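Local coordinates for protein soluble epoxide hydrolase (PDB 4INZ) that is an enzyme of the alpha/beta hydrolase fold, in which a mostly parallel central sheet is flanked by helices and covered by a largely helical insertion, at residues Q98-L103 with P128-K133; R176-G181 with A203-W208; I135-P140 with A285-K290; D71-N76 with L217-N222. The protein carries 1 engineered substitution. One frame throughout, in Å; residues are numbered along the deposited sequence.

Contact 1. Residues Q98-L103 with P128-K133; sequences QVIEGL and PEYVQK
The ring of Tyr130 meets Ile100 and Glu101 at its edge, each near the ring plane. Glu101 CG lies beside CE1 of Tyr130 at 3.8 Å, and farther back along the same edge CG2 of Ile100 approaches CD1 of Tyr130 at 4.1 Å. At the opposite edge stands Glu129 OE2. The setting is the outer layer of an alpha/beta hydrolase fold: helix 89-102 packs here against the short 3-10 turn that leads into strand 131-137, while Tyr130 also bonds through its backbone to Cys108, on the neighbouring parallel strand. Ile100 suits the inner side, where its branched chain also touches Cys108 and Phe123. Glu101 sits on the exposed flank; its CG is anti to the carbonyl carbon (chi1 -68°) and the chain runs extended from there, which carries the carboxylate out to the phenol. A tyrosine fits because one side chain offers an apolar edge and a polar end. Arg97 makes a weak hydrogen bond to Tyr130 OH and a long, weak ion pair with Glu101 OE2. The carboxylate and ring planes are turned only 19° from each other, and OH of Tyr130 donates to OE2 of Glu101 over 2.5 Å, from 37° above the carboxylate plane.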
# COMPACT_ATOMS: atom_id res chain seq x y z
N GLN A 98 -1.72 -15.79 4.82
CA GLN A 98 -0.73 -16.86 4.91
C GLN A 98 0.65 -16.34 5.33
O GLN A 98 1.41 -17.05 5.97
CB GLN A 98 -0.64 -17.64 3.59
CG GLN A 98 -1.89 -18.42 3.22
CD GLN A 98 -1.62 -19.49 2.17
OE1 GLN A 98 -0.48 -19.93 1.99
NE2 GLN A 98 -2.66 -19.91 1.46
N VAL A 99 0.97 -15.11 4.97
CA VAL A 99 2.24 -14.53 5.38
C VAL A 99 2.31 -14.39 6.90
O VAL A 99 3.31 -14.74 7.52
CB VAL A 99 2.48 -13.16 4.72
CG1 VAL A 99 3.59 -12.41 5.44
CG2 VAL A 99 2.81 -13.36 3.24
N ILE A 100 1.24 -13.87 7.49
CA ILE A 100 1.17 -13.70 8.94
C ILE A 100 1.33 -15.04 9.66
O ILE A 100 2.12 -15.17 10.60
CB ILE A 100 -0.15 -13.00 9.36
CG1 ILE A 100 -0.20 -11.58 8.79
CG2 ILE A 100 -0.28 -12.96 10.88
CD1 ILE A 100 -1.54 -10.89 8.95
N GLU A 101 0.60 -16.04 9.18
CA GLU A 101 0.71 -17.37 9.77
C GLU A 101 2.04 -18.03 9.45
O GLU A 101 2.62 -18.72 10.29
CB GLU A 101 -0.44 -18.26 9.30
CG GLU A 101 -1.79 -17.82 9.82
CD GLU A 101 -2.82 -18.93 9.74
OE1 GLU A 101 -2.50 -19.98 9.14
OE2 GLU A 101 -3.93 -18.75 10.28
N GLY A 102 2.52 -17.82 8.23
CA GLY A 102 3.77 -18.42 7.80
C GLY A 102 4.94 -17.95 8.63
O GLY A 102 5.89 -18.71 8.89
N LEU A 103 4.88 -16.70 9.06
CA LEU A 103 5.93 -16.10 9.89
C LEU A 103 5.83 -16.54 11.34
O LEU A 103 6.72 -16.27 12.14
CB LEU A 103 5.86 -14.58 9.80
CG LEU A 103 6.23 -13.98 8.45
CD1 LEU A 103 5.92 -12.50 8.42
CD2 LEU A 103 7.71 -14.23 8.15
N PRO A 128 -10.38 -9.20 10.98
CA PRO A 128 -9.99 -8.26 12.03
C PRO A 128 -9.22 -8.94 13.16
O PRO A 128 -8.47 -8.26 13.87
CB PRO A 128 -11.33 -7.72 12.53
CG PRO A 128 -12.34 -8.73 12.11
CD PRO A 128 -11.84 -9.27 10.81
N GLU A 129 -9.39 -10.24 13.33
CA GLU A 129 -8.71 -10.96 14.40
C GLU A 129 -7.21 -11.13 14.11
O GLU A 129 -6.43 -11.46 15.00
CB GLU A 129 -9.38 -12.31 14.68
CG GLU A 129 -9.16 -13.38 13.61
CD GLU A 129 -10.14 -13.28 12.44
OE1 GLU A 129 -10.96 -12.33 12.41
OE2 GLU A 129 -10.08 -14.16 11.56
N TYR A 130 -6.82 -10.89 12.86
CA TYR A 130 -5.41 -10.99 12.48
C TYR A 130 -4.71 -9.65 12.63
O TYR A 130 -3.49 -9.56 12.49
CB TYR A 130 -5.29 -11.43 11.02
CG TYR A 130 -5.41 -12.92 10.77
CD1 TYR A 130 -4.28 -13.69 10.49
CD2 TYR A 130 -6.64 -13.56 10.78
CE1 TYR A 130 -4.38 -15.06 10.23
CE2 TYR A 130 -6.75 -14.91 10.53
CZ TYR A 130 -5.62 -15.66 10.26
OH TYR A 130 -5.74 -17.01 10.02
N VAL A 131 -5.48 -8.60 12.92
CA VAL A 131 -4.93 -7.25 12.97
C VAL A 131 -5.12 -6.58 14.34
O VAL A 131 -6.22 -6.12 14.67
CB VAL A 131 -5.55 -6.36 11.87
CG1 VAL A 131 -4.86 -5.00 11.83
CG2 VAL A 131 -5.46 -7.05 10.52
N GLN A 132 -4.05 -6.51 15.12
CA GLN A 132 -4.10 -5.86 16.43
C GLN A 132 -4.39 -4.38 16.28
O GLN A 132 -5.25 -3.82 16.97
CB GLN A 132 -2.78 -6.04 17.16
CG GLN A 132 -2.35 -7.48 17.34
CD GLN A 132 -0.94 -7.60 17.85
OE1 GLN A 132 -0.45 -8.69 18.13
NE2 GLN A 132 -0.26 -6.46 17.98
N LYS A 133 -3.64 -3.74 15.40
CA LYS A 133 -3.81 -2.32 15.10
C LYS A 133 -3.46 -2.11 13.65
O LYS A 133 -2.63 -2.83 13.09
CB LYS A 133 -2.88 -1.47 15.97
CG LYS A 133 -3.13 -1.54 17.47
CD LYS A 133 -2.29 -0.48 18.18
CE LYS A 133 -2.63 -0.39 19.65
NZ LYS A 133 -2.14 -1.57 20.38

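Contact 2. Residues R176-G181 with A203-W208; sequences RDNFSG and AYMNSW
Phe179 reaches across to Trp208 and Met205, and most of its side chain finds a partner there. CB of Phe179 lies 4.0 Å from CE3 of the Trp208 indole. CG is anti to the carbonyl carbon (chi1 -58°), laying the ring alongside the start of the tryptophan side chain. On one face of the Phe179 ring CB of Trp208 sits almost over the centre, 3.8 Å from the centroid and 11° off the normal, a CH-pi contact; CD1 and CE1 lie nearest to it. CD2 of Phe179 meets the methyl CE of Met205 at 4.1 Å, and the tip, CZ, comes to 3.4 Å from the backbone O of Trp208. The two helices, 169-193 and 198-210, belong to the helical insertion between strands 131-137 and 248-253 that forms the lid of an alpha/beta hydrolase, and their local axes pass 10.7 Å apart at 118°. Helix 169-193 is kinked here: Asp177, Asn178 and Phe179 all have left-handed backbone angles, which asparagine tolerates comparatively well, and Arg183 bonds to the carbonyls of Asp177 and Asn178. Met205, bent at chi2 and chi3, is flexible enough to lay its methyl against both the Phe179 ring and the Asn178 amide. NE1 of Trp208 bonds to the carbonyl of Pro48, and Tyr204 O lies over one face of the Trp208 indole, 3.4 Å from its plane.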
# COMPACT_ATOMS: atom_id res chain seq x y z
N ARG A 176 9.96 1.64 -20.99
CA ARG A 176 10.87 2.10 -22.05
C ARG A 176 11.99 2.98 -21.52
O ARG A 176 11.82 3.70 -20.52
CB ARG A 176 10.09 2.85 -23.15
CG ARG A 176 9.54 4.19 -22.69
CD ARG A 176 8.63 4.86 -23.72
NE ARG A 176 8.08 6.11 -23.20
CZ ARG A 176 7.22 6.91 -23.85
NH1 ARG A 176 6.80 6.59 -25.08
NH2 ARG A 176 6.80 8.02 -23.28
N ASP A 177 13.15 2.92 -22.17
CA ASP A 177 14.28 3.78 -21.84
C ASP A 177 14.61 3.76 -20.36
O ASP A 177 14.53 4.77 -19.66
CB ASP A 177 14.02 5.20 -22.33
CG ASP A 177 13.75 5.25 -23.81
OD1 ASP A 177 14.72 5.11 -24.59
OD2 ASP A 177 12.58 5.42 -24.20
N ASN A 178 15.00 2.58 -19.88
CA ASN A 178 15.43 2.44 -18.50
C ASN A 178 14.31 2.83 -17.52
O ASN A 178 14.53 3.57 -16.57
CB ASN A 178 16.69 3.28 -18.27
CG ASN A 178 17.34 3.03 -16.93
OD1 ASN A 178 17.83 3.96 -16.28
ND2 ASN A 178 17.34 1.77 -16.50
N PHE A 179 13.10 2.34 -17.79
CA PHE A 179 11.94 2.59 -16.93
C PHE A 179 11.64 4.08 -16.76
O PHE A 179 11.37 4.54 -15.65
CB PHE A 179 12.12 1.90 -15.58
CG PHE A 179 12.33 0.42 -15.69
CD1 PHE A 179 11.25 -0.45 -15.74
CD2 PHE A 179 13.61 -0.10 -15.77
CE1 PHE A 179 11.44 -1.82 -15.86
CE2 PHE A 179 13.81 -1.48 -15.90
CZ PHE A 179 12.72 -2.34 -15.94
N SER A 180 11.67 4.82 -17.86
CA SER A 180 11.52 6.26 -17.83
C SER A 180 10.21 6.70 -17.18
O SER A 180 10.19 7.67 -16.42
CB SER A 180 11.63 6.85 -19.24
OG SER A 180 10.72 6.21 -20.11
N GLY A 181 9.13 5.99 -17.47
CA GLY A 181 7.83 6.35 -16.91
C GLY A 181 7.82 6.25 -15.40
O GLY A 181 7.25 7.10 -14.71
N ALA A 203 18.35 1.02 -5.66
CA ALA A 203 17.48 -0.02 -5.14
C ALA A 203 16.16 -0.05 -5.91
O ALA A 203 15.64 -1.12 -6.23
CB ALA A 203 17.22 0.17 -3.66
N TYR A 204 15.61 1.12 -6.18
CA TYR A 204 14.38 1.20 -6.96
C TYR A 204 14.59 0.66 -8.37
O TYR A 204 13.77 -0.11 -8.87
CB TYR A 204 13.87 2.63 -7.04
CG TYR A 204 12.83 2.97 -6.00
CD1 TYR A 204 11.48 2.81 -6.28
CD2 TYR A 204 13.19 3.44 -4.74
CE1 TYR A 204 10.51 3.13 -5.35
CE2 TYR A 204 12.22 3.75 -3.80
CZ TYR A 204 10.88 3.59 -4.11
OH TYR A 204 9.91 3.90 -3.18
N MET A 205 15.69 1.06 -9.01
CA MET A 205 15.97 0.59 -10.36
C MET A 205 16.09 -0.93 -10.38
O MET A 205 15.54 -1.59 -11.27
CB MET A 205 17.24 1.22 -10.94
CG MET A 205 17.16 2.74 -11.12
SD MET A 205 15.77 3.27 -12.14
CE MET A 205 16.11 2.43 -13.68
N ASN A 206 16.82 -1.49 -9.42
CA ASN A 206 16.90 -2.93 -9.28
C ASN A 206 15.52 -3.57 -9.14
O ASN A 206 15.25 -4.63 -9.72
CB ASN A 206 17.75 -3.33 -8.07
CG ASN A 206 19.22 -3.12 -8.30
OD1 ASN A 206 19.69 -2.96 -9.44
ND2 ASN A 206 19.99 -3.14 -7.21
N SER A 207 14.65 -2.94 -8.35
CA SER A 207 13.33 -3.51 -8.09
C SER A 207 12.52 -3.60 -9.38
O SER A 207 11.79 -4.56 -9.58
CB SER A 207 12.56 -2.71 -7.03
OG SER A 207 11.93 -1.56 -7.58
N TRP A 208 12.68 -2.61 -10.25
CA TRP A 208 11.94 -2.60 -11.51
C TRP A 208 12.51 -3.60 -12.52
O TRP A 208 11.76 -4.24 -13.28
CB TRP A 208 11.88 -1.18 -12.08
CG TRP A 208 11.08 -0.27 -11.18
CD1 TRP A 208 10.05 -0.64 -10.36
CD2 TRP A 208 11.27 1.13 -10.99
NE1 TRP A 208 9.57 0.46 -9.68
CE2 TRP A 208 10.31 1.56 -10.05
CE3 TRP A 208 12.15 2.07 -11.54
CZ2 TRP A 208 10.21 2.89 -9.64
CZ3 TRP A 208 12.04 3.40 -11.13
CH2 TRP A 208 11.08 3.79 -10.19

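Contact 3. Residues I135-P140 with A285-K290; sequences IAFNGP and APQHEK
Where Pro286 and Gln287 meet Phe137, the carbonyl O of Ala285, the N-cap residue, is gripped twice, by N of Glu289 at 3.1 Å and by N of His288 at 3.3 Å. The carboxylate of Glu289 folds back so that OE2 takes the N-H of Ala285 at 3.0 Å, which ties the residue before the short helix 286-289 to its last residue. Proline suits the first helical position, since no bond is required of its nitrogen, and its ring gives the helix a rigid apolar flank. That flank faces strand 131-137 of the alpha/beta hydrolase sheet at its C-terminal end: CB of Pro286 comes to 4.1 Å from CD1 of Phe137, at the edge of the phenyl ring, and the Asn138 amide group lies against CG and CD of the proline. CB of Gln287 stands over one face of the Phe137 ring, offset toward the rim, 4.2 Å from the centroid and 25° off the normal, in a CH-pi contact. Its CG occupies the crowded position (chi1 69°), and a bend at chi2 turns the amide back along the ring, 35° from its plane, with OE1 of Gln287 4.0 Å from CD1 of Phe137. Val294 of helix 291-303 touches both Phe137 and Pro286, and Ile251 of the neighbouring strand also packs on Phe137. Across the two segments the attraction is therefore mainly dispersion, and the buried Gln287 OE1, with no polar partner in the model, probably costs some of the stability that the packing supplies.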
# COMPACT_ATOMS: atom_id res chain seq x y z
N ILE A 135 -2.20 0.79 10.78
CA ILE A 135 -1.66 2.10 10.48
C ILE A 135 -1.71 2.28 8.97
O ILE A 135 -1.05 1.55 8.23
CB ILE A 135 -0.20 2.25 10.96
CG1 ILE A 135 -0.13 1.99 12.47
CG2 ILE A 135 0.34 3.63 10.61
CD1 ILE A 135 1.28 2.08 13.05
N ALA A 136 -2.53 3.22 8.52
CA ALA A 136 -2.76 3.40 7.09
C ALA A 136 -2.24 4.76 6.61
O ALA A 136 -2.59 5.79 7.18
CB ALA A 136 -4.23 3.27 6.77
N PHE A 137 -1.43 4.73 5.55
CA PHE A 137 -0.98 5.94 4.87
C PHE A 137 -1.86 6.22 3.65
O PHE A 137 -2.85 5.53 3.43
CB PHE A 137 0.51 5.80 4.46
CG PHE A 137 1.45 5.73 5.63
CD1 PHE A 137 2.15 6.86 6.05
CD2 PHE A 137 1.63 4.53 6.32
CE1 PHE A 137 3.02 6.79 7.14
CE2 PHE A 137 2.48 4.46 7.42
CZ PHE A 137 3.18 5.59 7.83
N ASN A 138 -1.50 7.22 2.85
CA ASN A 138 -2.28 7.58 1.67
C ASN A 138 -2.71 6.36 0.86
O ASN A 138 -1.87 5.55 0.48
CB ASN A 138 -1.50 8.53 0.77
CG ASN A 138 -1.30 9.88 1.40
OD1 ASN A 138 -1.75 10.90 0.88
ND2 ASN A 138 -0.65 9.89 2.56
N GLY A 139 -4.01 6.24 0.59
CA GLY A 139 -4.55 5.11 -0.14
C GLY A 139 -6.04 5.03 0.15
O GLY A 139 -6.55 5.79 0.97
N PRO A 140 -6.74 4.11 -0.52
CA PRO A 140 -8.21 4.13 -0.43
C PRO A 140 -8.79 3.36 0.76
O PRO A 140 -8.51 2.17 0.93
CB PRO A 140 -8.63 3.48 -1.75
CG PRO A 140 -7.53 2.48 -2.02
CD PRO A 140 -6.25 3.14 -1.51
N ALA A 285 3.67 9.79 -0.19
CA ALA A 285 4.37 8.77 0.59
C ALA A 285 5.09 9.34 1.81
O ALA A 285 6.33 9.39 1.87
CB ALA A 285 5.35 8.01 -0.29
N PRO A 286 4.31 9.75 2.82
CA PRO A 286 4.88 10.38 4.02
C PRO A 286 5.95 9.51 4.68
O PRO A 286 6.88 10.05 5.26
CB PRO A 286 3.67 10.48 4.96
CG PRO A 286 2.48 10.53 4.05
CD PRO A 286 2.85 9.63 2.89
N GLN A 287 5.81 8.20 4.59
CA GLN A 287 6.69 7.33 5.36
C GLN A 287 8.17 7.53 5.04
O GLN A 287 9.01 7.40 5.93
CB GLN A 287 6.27 5.85 5.26
CG GLN A 287 6.46 5.19 3.90
CD GLN A 287 5.25 5.34 2.99
OE1 GLN A 287 4.63 6.40 2.95
NE2 GLN A 287 4.92 4.27 2.26
N HIS A 288 8.50 7.85 3.78
CA HIS A 288 9.90 8.17 3.47
C HIS A 288 10.16 9.63 3.08
O HIS A 288 11.32 10.03 2.99
CB HIS A 288 10.58 7.17 2.50
CG HIS A 288 10.10 7.21 1.09
ND1 HIS A 288 10.75 6.54 0.07
CD2 HIS A 288 9.02 7.80 0.52
CE1 HIS A 288 10.10 6.73 -1.06
NE2 HIS A 288 9.05 7.49 -0.82
N GLU A 289 9.10 10.42 2.91
CA GLU A 289 9.26 11.86 2.73
C GLU A 289 9.58 12.58 4.04
O GLU A 289 10.43 13.48 4.07
CB GLU A 289 8.00 12.48 2.13
CG GLU A 289 7.70 12.05 0.72
CD GLU A 289 6.44 12.69 0.16
OE1 GLU A 289 6.25 13.91 0.38
OE2 GLU A 289 5.65 11.96 -0.49
N LYS A 290 8.89 12.18 5.11
CA LYS A 290 9.03 12.81 6.43
C LYS A 290 9.10 11.73 7.50
O LYS A 290 8.21 11.61 8.35
CB LYS A 290 7.82 13.72 6.71
CG LYS A 290 7.66 14.87 5.73
CD LYS A 290 8.82 15.86 5.82
CE LYS A 290 8.56 17.09 4.95
NZ LYS A 290 9.54 18.21 5.17

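Contact 4. Residues D71-N76 with L217-N222; sequences DLRGYN and LSYYRN
Tyr219 and Tyr75 meet with their rings nearly perpendicular, planes at 76° and centroids 5.9 Å apart, in an offset edge-to-face pair: Tyr75 directs its edge, led by CE1, toward the face of Tyr219, and the two CE1 atoms are 3.9 Å apart. OH of Tyr219 donates to the carbonyl O of Arg73 over 2.7 Å, in the carbonyl plane and on a lone pair, with a C=O...donor angle of 137°; that oxygen also lies in the plane of the phenol ring. A tyrosine suits the place because its ring gives Tyr75 a face while its hydroxyl supplies a donor for the carbonyl of the buried Arg73. The acceptor belongs to a type II beta turn from Leu72 to Tyr75, whose third position is Gly74, with a positive phi that a side chain would oppose. The turn follows strand 66-70 of the alpha/beta hydrolase sheet, and helix 213-220 from the helical insertion comes down on it. Leu72 crosses the phenol obliquely, with its CB 3.3 Å from Tyr219 OH. Arg73 runs past on another side, its charge engaged by Asp95 in a salt bridge. The Tyr75 ring has a further edge-to-face partner in His45, whose NE2 accepts from the backbone N of Leu72.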
# COMPACT_ATOMS: atom_id res chain seq x y z
N ASP A 71 7.36 -7.80 -0.27
CA ASP A 71 7.23 -7.45 -1.68
C ASP A 71 5.98 -8.15 -2.20
O ASP A 71 5.94 -9.39 -2.25
CB ASP A 71 8.45 -7.90 -2.50
CG ASP A 71 9.70 -7.08 -2.21
OD1 ASP A 71 9.59 -5.89 -1.82
OD2 ASP A 71 10.80 -7.62 -2.41
N LEU A 72 4.96 -7.38 -2.57
CA LEU A 72 3.72 -7.96 -3.08
C LEU A 72 3.98 -8.80 -4.33
O LEU A 72 4.95 -8.57 -5.05
CB LEU A 72 2.71 -6.86 -3.39
CG LEU A 72 2.26 -6.01 -2.21
CD1 LEU A 72 1.29 -4.92 -2.68
CD2 LEU A 72 1.63 -6.87 -1.11
N ARG A 73 3.10 -9.76 -4.61
CA ARG A 73 3.28 -10.61 -5.78
C ARG A 73 3.44 -9.74 -7.02
O ARG A 73 2.74 -8.73 -7.17
CB ARG A 73 2.14 -11.63 -5.95
CG ARG A 73 0.74 -11.03 -6.09
CD ARG A 73 -0.28 -12.10 -6.47
NE ARG A 73 -0.37 -13.19 -5.50
CZ ARG A 73 -0.62 -14.45 -5.82
NH1 ARG A 73 -0.82 -14.79 -7.09
NH2 ARG A 73 -0.69 -15.39 -4.88
N GLY A 74 4.38 -10.11 -7.88
CA GLY A 74 4.64 -9.35 -9.08
C GLY A 74 5.74 -8.31 -8.91
O GLY A 74 6.30 -7.85 -9.90
N TYR A 75 6.04 -7.94 -7.67
CA TYR A 75 7.01 -6.88 -7.37
C TYR A 75 8.40 -7.37 -6.99
O TYR A 75 8.54 -8.36 -6.27
CB TYR A 75 6.50 -6.00 -6.22
CG TYR A 75 5.45 -4.99 -6.59
CD1 TYR A 75 4.11 -5.36 -6.72
CD2 TYR A 75 5.78 -3.65 -6.79
CE1 TYR A 75 3.14 -4.42 -7.03
CE2 TYR A 75 4.82 -2.71 -7.10
CZ TYR A 75 3.50 -3.11 -7.23
OH TYR A 75 2.54 -2.17 -7.54
N ASN A 76 9.42 -6.65 -7.46
CA ASN A 76 10.80 -6.90 -7.08
C ASN A 76 11.15 -8.39 -7.21
O ASN A 76 11.02 -8.96 -8.29
CB ASN A 76 11.06 -6.40 -5.65
CG ASN A 76 12.53 -6.36 -5.28
OD1 ASN A 76 13.39 -6.16 -6.14
ND2 ASN A 76 12.83 -6.55 -4.00
N LEU A 217 0.72 -3.62 -13.24
CA LEU A 217 -0.47 -3.07 -13.89
C LEU A 217 -1.67 -4.00 -13.77
O LEU A 217 -2.82 -3.53 -13.77
CB LEU A 217 -0.17 -2.76 -15.36
CG LEU A 217 0.86 -1.64 -15.56
CD1 LEU A 217 1.31 -1.52 -17.02
CD2 LEU A 217 0.32 -0.31 -15.05
N SER A 218 -1.42 -5.30 -13.67
CA SER A 218 -2.49 -6.29 -13.58
C SER A 218 -3.41 -6.05 -12.39
O SER A 218 -4.62 -6.30 -12.47
CB SER A 218 -1.92 -7.72 -13.55
OG SER A 218 -1.32 -8.05 -14.79
N TYR A 219 -2.85 -5.58 -11.28
CA TYR A 219 -3.66 -5.19 -10.13
C TYR A 219 -4.78 -4.25 -10.55
O TYR A 219 -5.94 -4.44 -10.18
CB TYR A 219 -2.80 -4.45 -9.11
CG TYR A 219 -1.88 -5.30 -8.26
CD1 TYR A 219 -0.76 -5.92 -8.80
CD2 TYR A 219 -2.11 -5.43 -6.90
CE1 TYR A 219 0.09 -6.66 -8.01
CE2 TYR A 219 -1.27 -6.18 -6.10
CZ TYR A 219 -0.18 -6.79 -6.66
OH TYR A 219 0.66 -7.53 -5.86
N TYR A 220 -4.41 -3.22 -11.31
CA TYR A 220 -5.36 -2.18 -11.72
C TYR A 220 -6.41 -2.71 -12.69
O TYR A 220 -7.53 -2.20 -12.76
CB TYR A 220 -4.63 -1.00 -12.37
CG TYR A 220 -3.78 -0.18 -11.42
CD1 TYR A 220 -4.29 0.95 -10.81
CD2 TYR A 220 -2.46 -0.54 -11.15
CE1 TYR A 220 -3.52 1.70 -9.94
CE2 TYR A 220 -1.68 0.20 -10.28
CZ TYR A 220 -2.21 1.32 -9.67
OH TYR A 220 -1.44 2.07 -8.81
N ARG A 221 -6.03 -3.72 -13.45
CA ARG A 221 -6.89 -4.22 -14.52
C ARG A 221 -8.01 -5.12 -14.02
O ARG A 221 -8.82 -5.62 -14.80
CB ARG A 221 -6.05 -4.89 -15.61
CG ARG A 221 -5.22 -3.86 -16.35
CD ARG A 221 -4.09 -4.44 -17.19
NE ARG A 221 -3.42 -3.36 -17.90
CZ ARG A 221 -2.40 -3.52 -18.74
NH1 ARG A 221 -1.90 -4.73 -18.97
NH2 ARG A 221 -1.87 -2.46 -19.34
N ASN A 222 -8.04 -5.32 -12.70
CA ASN A 222 -9.14 -6.03 -12.05
C ASN A 222 -10.08 -5.10 -11.30
O ASN A 222 -11.11 -5.53 -10.80
CB ASN A 222 -8.60 -7.08 -11.07
CG ASN A 222 -7.95 -8.25 -11.78
OD1 ASN A 222 -8.42 -8.68 -12.84
ND2 ASN A 222 -6.88 -8.77 -11.21

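In the fold
Contacts 1 and 3 share strand 131-137: contact 1 holds the turn at its start and contact 3 its far end, with their centres about 21 Å apart. Contacts 2 and 4 both involve the helical insertion, contact 2 joining two of its helices and contact 4 setting a third, helix 213-220, on a loop of the sheet core. They meet where Ser207 CA lies 3.3 Å from Asn76 OD1. Contact 2 also reaches contact 3, with Tyr204 OH 3.5 Å from His288 CE1. Along the chain contacts 3 and 4 interlock, their segments alternating. Contact 1 lies farthest from contact 2, about 32 Å between centres and across the chain's centre, but its nearest atoms are about 7 Å from contact 4.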